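Local coordinates for glucose-resistance amylase regulator (PDB 4RK6), which probably acts as a DNA-binding transcription regulator of the LacI family and holds D-glucose in its sugar-binding core, at residues Asp26-Ile29 with Lys30-Glu34; Thr35-Ser39 with Gly40-Leu44. All coordinates share one frame; numbering follows the deposited sequence.

Helix 24-39 runs through both contacts, which follow each other along the chain with centres about 11 Å apart. Interaction 1 lies in the body of the helix and is mostly buried; backbone bonds from one turn to the next carry it, with one salt bridge between its segments, E27 to K30, on the partly exposed flank. Interaction 2, farther from the centre of the chain and only partly buried, is where the helix stops and strand 42-48 begins, so its chemistry is that of a cap: two bonds back into the last turn and a bridging water. L43 joins the two, since its CD2 packs on I29, L32 and Y33. Both contacts also touch the second subunit.

Interaction 1: residues Asp26-Ile29 with Lys30-Glu34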
loop_
_atom_site.group_PDB
_atom_site.type_symbol
_atom_site.label_atom_id
_atom_site.label_comp_id
_atom_site.label_asym_id
_atom_site.label_seq_id
_atom_site.Cartn_x
_atom_site.Cartn_y
_atom_site.Cartn_z
ATOM N N ASP A 26 -2.909 4.018 5.645
ATOM C CA ASP A 26 -4.125 3.227 5.517
ATOM C C ASP A 26 -4.539 2.582 6.848
ATOM O O ASP A 26 -5.743 2.531 7.168
ATOM C CB ASP A 26 -3.954 2.129 4.453
ATOM C CG ASP A 26 -4.190 2.631 3.034
ATOM O OD1 ASP A 26 -4.085 3.853 2.787
ATOM O OD2 ASP A 26 -4.474 1.790 2.155
ATOM N N GLU A 27 -3.559 2.095 7.599
ATOM C CA GLU A 27 -3.824 1.454 8.902
ATOM C C GLU A 27 -4.290 2.471 9.945
ATOM O O GLU A 27 -5.196 2.204 10.743
ATOM C CB GLU A 27 -2.590 0.718 9.405
ATOM C CG GLU A 27 -2.298 -0.576 8.664
ATOM C CD GLU A 27 -3.230 -1.694 9.087
ATOM O OE1 GLU A 27 -3.021 -2.284 10.176
ATOM O OE2 GLU A 27 -4.177 -1.970 8.326
ATOM N N ILE A 28 -3.664 3.641 9.947
ATOM C CA ILE A 28 -4.137 4.724 10.812
ATOM C C ILE A 28 -5.557 5.104 10.413
ATOM O O ILE A 28 -6.424 5.249 11.271
ATOM C CB ILE A 28 -3.188 5.940 10.786
ATOM C CG1 ILE A 28 -1.907 5.617 11.545
ATOM C CG2 ILE A 28 -3.873 7.177 11.375
ATOM C CD1 ILE A 28 -0.876 6.714 11.515
ATOM N N ILE A 29 -5.816 5.223 9.113
ATOM C CA ILE A 29 -7.118 5.638 8.622
ATOM C C ILE A 29 -8.208 4.627 9.012
ATOM O O ILE A 29 -9.341 5.019 9.343
ATOM C CB ILE A 29 -7.086 5.894 7.101
ATOM C CG1 ILE A 29 -6.334 7.203 6.832
ATOM C CG2 ILE A 29 -8.491 5.986 6.517
ATOM C CD1 ILE A 29 -6.013 7.466 5.375
ATOM N N LYS A 30 -7.849 3.344 9.020
ATOM C CA LYS A 30 -8.783 2.301 9.451
ATOM C C LYS A 30 -9.246 2.548 10.880
ATOM O O LYS A 30 -10.432 2.425 11.174
ATOM C CB LYS A 30 -8.167 0.907 9.284
ATOM C CG LYS A 30 -8.402 0.353 7.882
ATOM C CD LYS A 30 -7.384 -0.696 7.464
ATOM C CE LYS A 30 -7.468 -0.950 5.965
ATOM N NZ LYS A 30 -6.365 -1.819 5.473
ATOM N N GLY A 31 -8.318 2.942 11.747
ATOM C CA GLY A 31 -8.639 3.253 13.141
ATOM C C GLY A 31 -9.480 4.508 13.285
ATOM O O GLY A 31 -10.477 4.533 14.033
ATOM N N LEU A 32 -9.063 5.571 12.607
ATOM C CA LEU A 32 -9.828 6.829 12.580
ATOM C C LEU A 32 -11.259 6.591 12.143
ATOM O O LEU A 32 -12.206 7.068 12.760
ATOM C CB LEU A 32 -9.216 7.812 11.597
ATOM C CG LEU A 32 -8.002 8.589 12.043
ATOM C CD1 LEU A 32 -7.542 9.368 10.838
ATOM C CD2 LEU A 32 -8.355 9.539 13.195
ATOM N N TYR A 33 -11.396 5.834 11.066
ATOM C CA TYR A 33 -12.672 5.528 10.462
ATOM C C TYR A 33 -13.608 4.777 11.410
ATOM O O TYR A 33 -14.790 5.129 11.537
ATOM C CB TYR A 33 -12.432 4.698 9.211
ATOM C CG TYR A 33 -13.655 4.468 8.386
ATOM C CD1 TYR A 33 -14.079 5.420 7.454
ATOM C CD2 TYR A 33 -14.379 3.282 8.500
ATOM C CE1 TYR A 33 -15.207 5.199 6.677
ATOM C CE2 TYR A 33 -15.504 3.051 7.727
ATOM C CZ TYR A 33 -15.915 4.008 6.819
ATOM O OH TYR A 33 -17.035 3.762 6.059
ATOM N N GLU A 34 -13.100 3.741 12.071
ATOM C CA GLU A 34 -13.949 3.029 13.019
ATOM C C GLU A 34 -14.473 3.919 14.151
ATOM O O GLU A 34 -15.603 3.750 14.569
ATOM C CB GLU A 34 -13.320 1.739 13.545
ATOM C CG GLU A 34 -11.946 1.823 14.166
ATOM C CD GLU A 34 -11.411 0.442 14.487
ATOM O OE1 GLU A 34 -12.207 -0.391 14.960
ATOM O OE2 GLU A 34 -10.207 0.181 14.267
#
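K30 reaches back along the helix towards D26 and E27, and its side chain is the one to follow. CB starts 3.6 Å from E27 O. CG passes 3.5 Å from D26 O, and the backbone N-H of K30 is hydrogen-bonded to that same oxygen of D26. Beyond CG the chain is extended; CD comes within 3.6 Å of E27 OE2, and NZ ends in a salt bridge to that oxygen, 3.6 Å from OE2 to NZ. E27 makes its half of the meeting by folding: its chain turns about the CB-CG bond (chi2 -76°), which swings the carboxylate round towards the lysine, and the two side chains meet at a slant. The carboxylate of D26 lies farther from NZ but would probably add to the negative field around it.

All this happens on helix 24-39, the crossover helix of the beta-alpha-beta unit that joins strands 12-18 and 42-48 in a periplasmic-binding-protein-like fold. The side facing helix 244-257 is apolar here: I28 CG2 packs on L32 CD1 at 4.3 Å, I28 reaches F244 and L32 reaches M252, with bound glucose about 7 Å from the side chain of I28. Backbone bonds tie the turns together, L32 N to I28 O nearly straight at 3.0 Å (N-H...O 173°) and Y33 N to I29 O at 2.8 Å. I29 packs on Y47 of the second subunit. Y33 turns its ring that way too, CG anti to the backbone N (chi1 -172°), and its OH makes a weak hydrogen bond to D49 of that chain.

Interaction 2: residues Thr35-Ser39 with Gly40-Leu44; sequences TTISS and GYELL
G40 closes helix 24-39 with a Schellman motif, the turn that sends the chain of this beta-alpha-beta unit into strand 42-48. Its positive phi (77°), favouring glycine, reverses the backbone, and its N makes a weak hydrogen bond to I37 O. Y41 supplies the stronger bond, N to T36 O at 2.9 Å, while its CB rests 3.9 Å from T36 CB. The Y41 ring points out from the helix end, CG anti to its carbonyl carbon (chi1 -86°), and CD1 passes S39 OG obliquely at 3.6 Å. That OG, held between its backbone N and carbonyl carbon (chi1 58°), faces T35 O and T36 O, either of which could take its proton. The Y41 side chain also packs on V13 and M252. E42 opens the strand, its backbone paired with R11 and V13. Its side chain lies beside that of I37, OE1 4.2 Å from I37 CD1. OE2 accepts the N-H of L43 from above the carboxylate plane. L43 points toward the helix, also touching V13 and V15. One water donates to Y41 O at 3.0 Å, weakly to E42 OE1, and at 2.7 Å to T36 OG1, which is also hydrogen-bonded to Y33 O.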
loop_
_atom_site.group_PDB
_atom_site.type_symbol
_atom_site.label_atom_id
_atom_site.label_comp_id
_atom_site.label_asym_id
_atom_site.label_seq_id
_atom_site.Cartn_x
_atom_site.Cartn_y
_atom_site.Cartn_z
ATOM N N THR A 35 -13.681 4.879 14.623
ATOM C CA THR A 35 -14.146 5.756 15.699
ATOM C C THR A 35 -15.038 6.874 15.177
ATOM O O THR A 35 -15.977 7.274 15.864
ATOM C CB THR A 35 -12.968 6.305 16.540
ATOM O OG1 THR A 35 -12.236 5.197 17.077
ATOM C CG2 THR A 35 -13.467 7.156 17.701
ATOM N N THR A 36 -14.776 7.384 13.969
ATOM C CA THR A 36 -15.662 8.389 13.368
ATOM C C THR A 36 -17.031 7.798 13.069
ATOM O O THR A 36 -18.060 8.439 13.307
ATOM C CB THR A 36 -15.110 8.989 12.056
ATOM O OG1 THR A 36 -14.972 7.961 11.063
ATOM C CG2 THR A 36 -13.778 9.661 12.303
ATOM N N ILE A 37 -17.030 6.573 12.548
ATOM C CA ILE A 37 -18.276 5.893 12.174
ATOM C C ILE A 37 -19.207 5.778 13.386
ATOM O O ILE A 37 -20.388 6.118 13.315
ATOM C CB ILE A 37 -17.996 4.501 11.513
ATOM C CG1 ILE A 37 -18.764 4.371 10.197
ATOM C CG2 ILE A 37 -18.291 3.319 12.442
ATOM C CD1 ILE A 37 -18.210 5.235 9.086
ATOM N N SER A 38 -18.657 5.344 14.513
ATOM C CA SER A 38 -19.458 5.084 15.691
ATOM C C SER A 38 -19.818 6.357 16.461
ATOM O O SER A 38 -20.674 6.312 17.336
ATOM C CB SER A 38 -18.741 4.091 16.605
ATOM O OG SER A 38 -17.430 4.530 16.897
ATOM N N SER A 39 -19.181 7.486 16.145
ATOM C CA SER A 39 -19.544 8.763 16.755
ATOM C C SER A 39 -20.392 9.649 15.848
ATOM O O SER A 39 -20.704 10.781 16.218
ATOM C CB SER A 39 -18.276 9.520 17.171
ATOM O OG SER A 39 -17.441 9.738 16.047
ATOM N N GLY A 40 -20.761 9.164 14.662
ATOM C CA GLY A 40 -21.586 9.956 13.742
ATOM C C GLY A 40 -20.864 11.057 12.976
ATOM O O GLY A 40 -21.487 12.033 12.544
ATOM N N TYR A 41 -19.552 10.903 12.808
ATOM C CA TYR A 41 -18.746 11.817 12.000
ATOM C C TYR A 41 -18.426 11.153 10.681
ATOM O O TYR A 41 -18.445 9.928 10.554
ATOM C CB TYR A 41 -17.407 12.139 12.677
ATOM C CG TYR A 41 -17.467 13.273 13.656
ATOM C CD1 TYR A 41 -17.946 13.076 14.943
ATOM C CD2 TYR A 41 -17.051 14.543 13.297
ATOM C CE1 TYR A 41 -18.005 14.125 15.849
ATOM C CE2 TYR A 41 -17.097 15.593 14.193
ATOM C CZ TYR A 41 -17.586 15.376 15.463
ATOM O OH TYR A 41 -17.644 16.400 16.362
ATOM N N GLU A 42 -18.129 11.985 9.710
ATOM C CA GLU A 42 -17.607 11.533 8.443
ATOM C C GLU A 42 -16.160 11.981 8.318
ATOM O O GLU A 42 -15.751 12.948 8.937
ATOM C CB GLU A 42 -18.463 12.044 7.283
ATOM C CG GLU A 42 -19.417 10.972 6.767
ATOM C CD GLU A 42 -18.687 9.680 6.431
ATOM O OE1 GLU A 42 -19.189 8.595 6.807
ATOM O OE2 GLU A 42 -17.586 9.762 5.827
ATOM N N LEU A 43 -15.410 11.227 7.532
ATOM C CA LEU A 43 -13.972 11.397 7.396
ATOM C C LEU A 43 -13.619 11.889 5.985
ATOM O O LEU A 43 -13.956 11.252 5.005
ATOM C CB LEU A 43 -13.328 10.056 7.676
ATOM C CG LEU A 43 -11.817 9.990 7.697
ATOM C CD1 LEU A 43 -11.284 10.954 8.755
ATOM C CD2 LEU A 43 -11.407 8.557 7.983
ATOM N N LEU A 44 -12.974 13.042 5.886
ATOM C CA LEU A 44 -12.470 13.567 4.595
ATOM C C LEU A 44 -10.975 13.319 4.560
ATOM O O LEU A 44 -10.269 13.690 5.506
ATOM C CB LEU A 44 -12.712 15.064 4.482
ATOM C CG LEU A 44 -13.969 15.571 3.782
ATOM C CD1 LEU A 44 -15.212 14.789 4.189
ATOM C CD2 LEU A 44 -14.120 17.060 4.073
HETATM O O HOH W 1 -16.663 8.151 8.965
#